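Local coordinates for alkylhydroperoxidase AhpD core: uncharacterized peroxidase-related protein (Ralstonia eutropha, PDB 2PRR) that is uncharacterized but probably acts as a peroxidase-related oxidoreductase of the carboxymuconolactone decarboxylase family, with an AhpD-like core, at residues 35-47 against 179-191. Numbering follows the deposited sequence.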
# COMPACT_ATOMS: atom_id res chain seq x y z
N ALA D 35 12.65 -28.83 27.40
CA ALA D 35 11.86 -27.58 27.60
C ALA D 35 10.80 -27.67 28.69
O ALA D 35 10.39 -26.65 29.22
CB ALA D 35 11.20 -27.16 26.30
N GLY D 36 10.34 -28.89 28.99
CA GLY D 36 9.29 -29.12 29.98
C GLY D 36 7.92 -29.13 29.33
O GLY D 36 6.90 -29.36 30.00
N PHE D 37 7.87 -28.88 28.03
CA PHE D 37 6.62 -28.85 27.32
C PHE D 37 6.96 -28.96 25.86
O PHE D 37 8.10 -28.69 25.46
CB PHE D 37 5.85 -27.53 27.61
CG PHE D 37 6.47 -26.30 26.98
CD1 PHE D 37 7.57 -25.70 27.56
CD2 PHE D 37 5.94 -25.74 25.83
CE1 PHE D 37 8.15 -24.57 27.00
CE2 PHE D 37 6.51 -24.62 25.27
CZ PHE D 37 7.61 -24.03 25.85
N VAL D 38 5.98 -29.34 25.06
CA VAL D 38 6.20 -29.47 23.64
C VAL D 38 5.62 -28.25 22.95
O VAL D 38 4.40 -28.06 22.96
CB VAL D 38 5.54 -30.73 23.06
CG1 VAL D 38 5.77 -30.78 21.52
CG2 VAL D 38 6.11 -32.00 23.73
N PRO D 39 6.50 -27.41 22.38
CA PRO D 39 6.02 -26.29 21.59
C PRO D 39 5.00 -26.80 20.59
O PRO D 39 5.18 -27.86 20.00
CB PRO D 39 7.27 -25.81 20.88
CG PRO D 39 8.35 -26.12 21.86
CD PRO D 39 7.96 -27.41 22.48
N ASN D 40 3.94 -26.05 20.38
CA ASN D 40 2.85 -26.51 19.54
C ASN D 40 3.16 -26.70 18.07
O ASN D 40 2.45 -27.42 17.38
CB ASN D 40 1.60 -25.65 19.78
CG ASN D 40 1.04 -25.83 21.20
OD1 ASN D 40 1.25 -26.88 21.85
ND2 ASN D 40 0.35 -24.80 21.69
N VAL D 41 4.25 -26.11 17.58
CA VAL D 41 4.62 -26.24 16.17
C VAL D 41 4.89 -27.73 15.85
O VAL D 41 4.55 -28.20 14.77
CB VAL D 41 5.86 -25.34 15.80
CG1 VAL D 41 7.13 -25.80 16.56
CG2 VAL D 41 6.13 -25.30 14.27
N PHE D 42 5.49 -28.47 16.80
CA PHE D 42 5.79 -29.88 16.57
C PHE D 42 4.53 -30.73 16.48
O PHE D 42 4.41 -31.59 15.61
CB PHE D 42 6.66 -30.47 17.71
CG PHE D 42 8.04 -29.89 17.80
CD1 PHE D 42 9.08 -30.40 17.04
CD2 PHE D 42 8.31 -28.83 18.68
CE1 PHE D 42 10.37 -29.85 17.14
CE2 PHE D 42 9.60 -28.28 18.77
CZ PHE D 42 10.62 -28.79 18.00
N LEU D 43 3.59 -30.50 17.38
CA LEU D 43 2.38 -31.28 17.43
C LEU D 43 1.43 -30.96 16.30
O LEU D 43 0.77 -31.85 15.79
CB LEU D 43 1.69 -31.04 18.77
CG LEU D 43 2.52 -31.48 19.98
CD1 LEU D 43 2.02 -30.78 21.24
CD2 LEU D 43 2.52 -33.01 20.11
N THR D 44 1.36 -29.69 15.91
CA THR D 44 0.44 -29.29 14.84
C THR D 44 0.93 -29.75 13.47
O THR D 44 0.13 -30.22 12.65
CB THR D 44 0.17 -27.75 14.84
OG1 THR D 44 1.41 -27.03 14.75
CG2 THR D 44 -0.55 -27.35 16.11
N LEU D 45 2.23 -29.61 13.22
CA LEU D 45 2.81 -30.06 11.95
C LEU D 45 2.90 -31.58 11.85
O LEU D 45 2.97 -32.12 10.75
CB LEU D 45 4.18 -29.41 11.67
CG LEU D 45 4.19 -27.89 11.44
CD1 LEU D 45 5.61 -27.47 11.21
CD2 LEU D 45 3.27 -27.37 10.27
N ALA D 46 2.86 -32.28 12.99
CA ALA D 46 2.88 -33.76 13.01
C ALA D 46 1.65 -34.38 12.30
O ALA D 46 1.62 -35.59 12.09
CB ALA D 46 3.01 -34.27 14.45
N HIS D 47 0.64 -33.56 11.98
CA HIS D 47 -0.51 -33.94 11.16
C HIS D 47 -0.07 -34.34 9.74
O HIS D 47 -0.72 -35.15 9.09
CB HIS D 47 -1.51 -32.75 11.09
CG HIS D 47 -2.67 -32.96 10.17
ND1 HIS D 47 -3.70 -33.84 10.44
CD2 HIS D 47 -2.99 -32.36 8.99
CE1 HIS D 47 -4.58 -33.80 9.46
NE2 HIS D 47 -4.18 -32.91 8.57
N ILE D 179 -3.19 -22.38 9.74
CA ILE D 179 -3.79 -23.41 10.59
C ILE D 179 -4.25 -22.92 11.98
O ILE D 179 -4.89 -23.67 12.74
CB ILE D 179 -2.83 -24.66 10.74
CG1 ILE D 179 -1.64 -24.39 11.64
CG2 ILE D 179 -2.31 -25.16 9.38
CD1 ILE D 179 -0.90 -25.69 12.03
N GLY D 180 -3.94 -21.67 12.32
CA GLY D 180 -4.30 -21.10 13.61
C GLY D 180 -3.39 -21.64 14.68
O GLY D 180 -3.83 -21.93 15.81
N MSE D 181 -2.11 -21.76 14.34
CA MSE D 181 -1.16 -22.35 15.27
C MSE D 181 -1.08 -21.45 16.51
O MSE D 181 -0.88 -20.23 16.39
CB MSE D 181 0.18 -22.55 14.60
CG MSE D 181 1.08 -23.53 15.38
SE MSE D 181 2.74 -23.35 14.67
CE MSE D 181 2.37 -24.23 13.10
N ARG D 182 -1.28 -22.05 17.69
CA ARG D 182 -1.36 -21.32 18.95
C ARG D 182 -0.09 -21.41 19.80
O ARG D 182 0.36 -22.52 20.16
CB ARG D 182 -2.54 -21.83 19.78
CG ARG D 182 -2.84 -20.98 21.00
CD ARG D 182 -3.80 -21.64 22.01
NE ARG D 182 -3.86 -20.84 23.24
CZ ARG D 182 -4.66 -19.80 23.44
NH1 ARG D 182 -5.55 -19.42 22.54
NH2 ARG D 182 -4.60 -19.14 24.58
N PRO D 183 0.47 -20.24 20.15
CA PRO D 183 1.65 -20.23 21.00
C PRO D 183 1.34 -20.75 22.41
O PRO D 183 0.28 -20.45 22.98
CB PRO D 183 2.08 -18.76 21.02
CG PRO D 183 0.90 -17.96 20.47
CD PRO D 183 0.01 -18.88 19.76
N ASN D 184 2.27 -21.53 22.94
CA ASN D 184 2.12 -22.09 24.27
C ASN D 184 2.17 -20.99 25.32
O ASN D 184 2.79 -19.95 25.12
CB ASN D 184 3.23 -23.12 24.56
CG ASN D 184 3.36 -24.16 23.48
OD1 ASN D 184 3.81 -23.87 22.36
ND2 ASN D 184 3.01 -25.38 23.82
N ASP D 185 1.52 -21.24 26.45
CA ASP D 185 1.43 -20.28 27.55
C ASP D 185 2.79 -19.93 28.11
O ASP D 185 3.03 -18.81 28.53
CB ASP D 185 0.57 -20.85 28.70
CG ASP D 185 -0.93 -20.89 28.38
OD1 ASP D 185 -1.35 -20.51 27.27
OD2 ASP D 185 -1.68 -21.32 29.28
N GLU D 186 3.68 -20.91 28.11
CA GLU D 186 5.00 -20.75 28.69
C GLU D 186 5.85 -19.71 27.97
O GLU D 186 6.66 -19.04 28.60
CB GLU D 186 5.76 -22.07 28.69
CG GLU D 186 5.16 -23.19 29.55
CD GLU D 186 4.00 -23.90 28.89
OE1 GLU D 186 3.45 -23.41 27.87
OE2 GLU D 186 3.62 -24.96 29.40
N PHE D 187 5.67 -19.58 26.66
CA PHE D 187 6.45 -18.60 25.90
C PHE D 187 6.21 -17.15 26.30
O PHE D 187 7.15 -16.36 26.31
CB PHE D 187 6.20 -18.73 24.39
CG PHE D 187 6.73 -19.99 23.77
CD1 PHE D 187 8.07 -20.34 23.92
CD2 PHE D 187 5.93 -20.77 22.95
CE1 PHE D 187 8.58 -21.46 23.33
CE2 PHE D 187 6.43 -21.90 22.36
CZ PHE D 187 7.77 -22.26 22.56
N PHE D 188 4.95 -16.81 26.62
CA PHE D 188 4.54 -15.43 26.94
C PHE D 188 5.31 -14.84 28.13
O PHE D 188 5.66 -13.68 28.12
CB PHE D 188 3.03 -15.36 27.23
CG PHE D 188 2.12 -15.48 26.00
CD1 PHE D 188 1.80 -16.70 25.48
CD2 PHE D 188 1.49 -14.36 25.46
CE1 PHE D 188 0.92 -16.83 24.39
CE2 PHE D 188 0.61 -14.46 24.37
CZ PHE D 188 0.32 -15.68 23.83
N LEU D 189 5.62 -15.67 29.12
CA LEU D 189 6.32 -15.22 30.33
C LEU D 189 7.83 -15.53 30.37
O LEU D 189 8.58 -14.90 31.11
CB LEU D 189 5.60 -15.86 31.53
CG LEU D 189 6.01 -15.50 32.96
CD1 LEU D 189 6.17 -13.99 33.20
CD2 LEU D 189 4.96 -16.09 33.90
N MSE D 190 8.26 -16.50 29.58
CA MSE D 190 9.65 -16.95 29.52
C MSE D 190 10.65 -15.90 29.06
O MSE D 190 10.47 -15.28 28.02
CB MSE D 190 9.70 -18.14 28.57
CG MSE D 190 11.03 -18.76 28.30
SE MSE D 190 10.75 -20.19 27.04
CE MSE D 190 9.54 -21.30 28.04
N GLY D 191 11.72 -15.71 29.84
CA GLY D 191 12.76 -14.71 29.54
C GLY D 191 12.50 -13.26 29.97
O GLY D 191 13.34 -12.38 29.74
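The ring of F37 is overlapped on one face by the side chain of E186, whose CB makes a CH-pi contact 4.0 Å from the F37 ring centroid and whose carboxylate lies almost parallel to the ring, 5° between planes. In this all-helical AhpD-like fold, the contact ties the short helix 40-45 and the turn before it to the C-terminal segment that follows helix 156-179. With chi1 at 71°, F37 CG stands between its own backbone N and carbonyl carbon, and the ring's CZ edge meets the face of F187, a T-shaped pair with centroids 5.2 Å apart. M190 CE adds an apolar touch at F37 CE1. Next along, two buried asparagines stitch the two segments together. N184 OD1 takes the backbone N-H of N40 on a lone pair in the carbonyl plane (N to OD1 2.9 Å), while N184 ND2 gives to V38 O from above the V38 carbonyl plane and, weakly, to N40 OD1. These bonds fix which way the N184 amide is flipped. N40 ND2 reaches R182 O at 2.7 Å, nearly straight at 167°; the R182 guanidinium turns outward to a salt bridge with D119 of the second subunit. Beyond them the selenomethionine M181 extends through chi1 and chi2 to lay SE against V41 CB, then bends at chi3 so that CE comes 3.4 Å from T44 OG1, the hydroxyl that donates to N40 O.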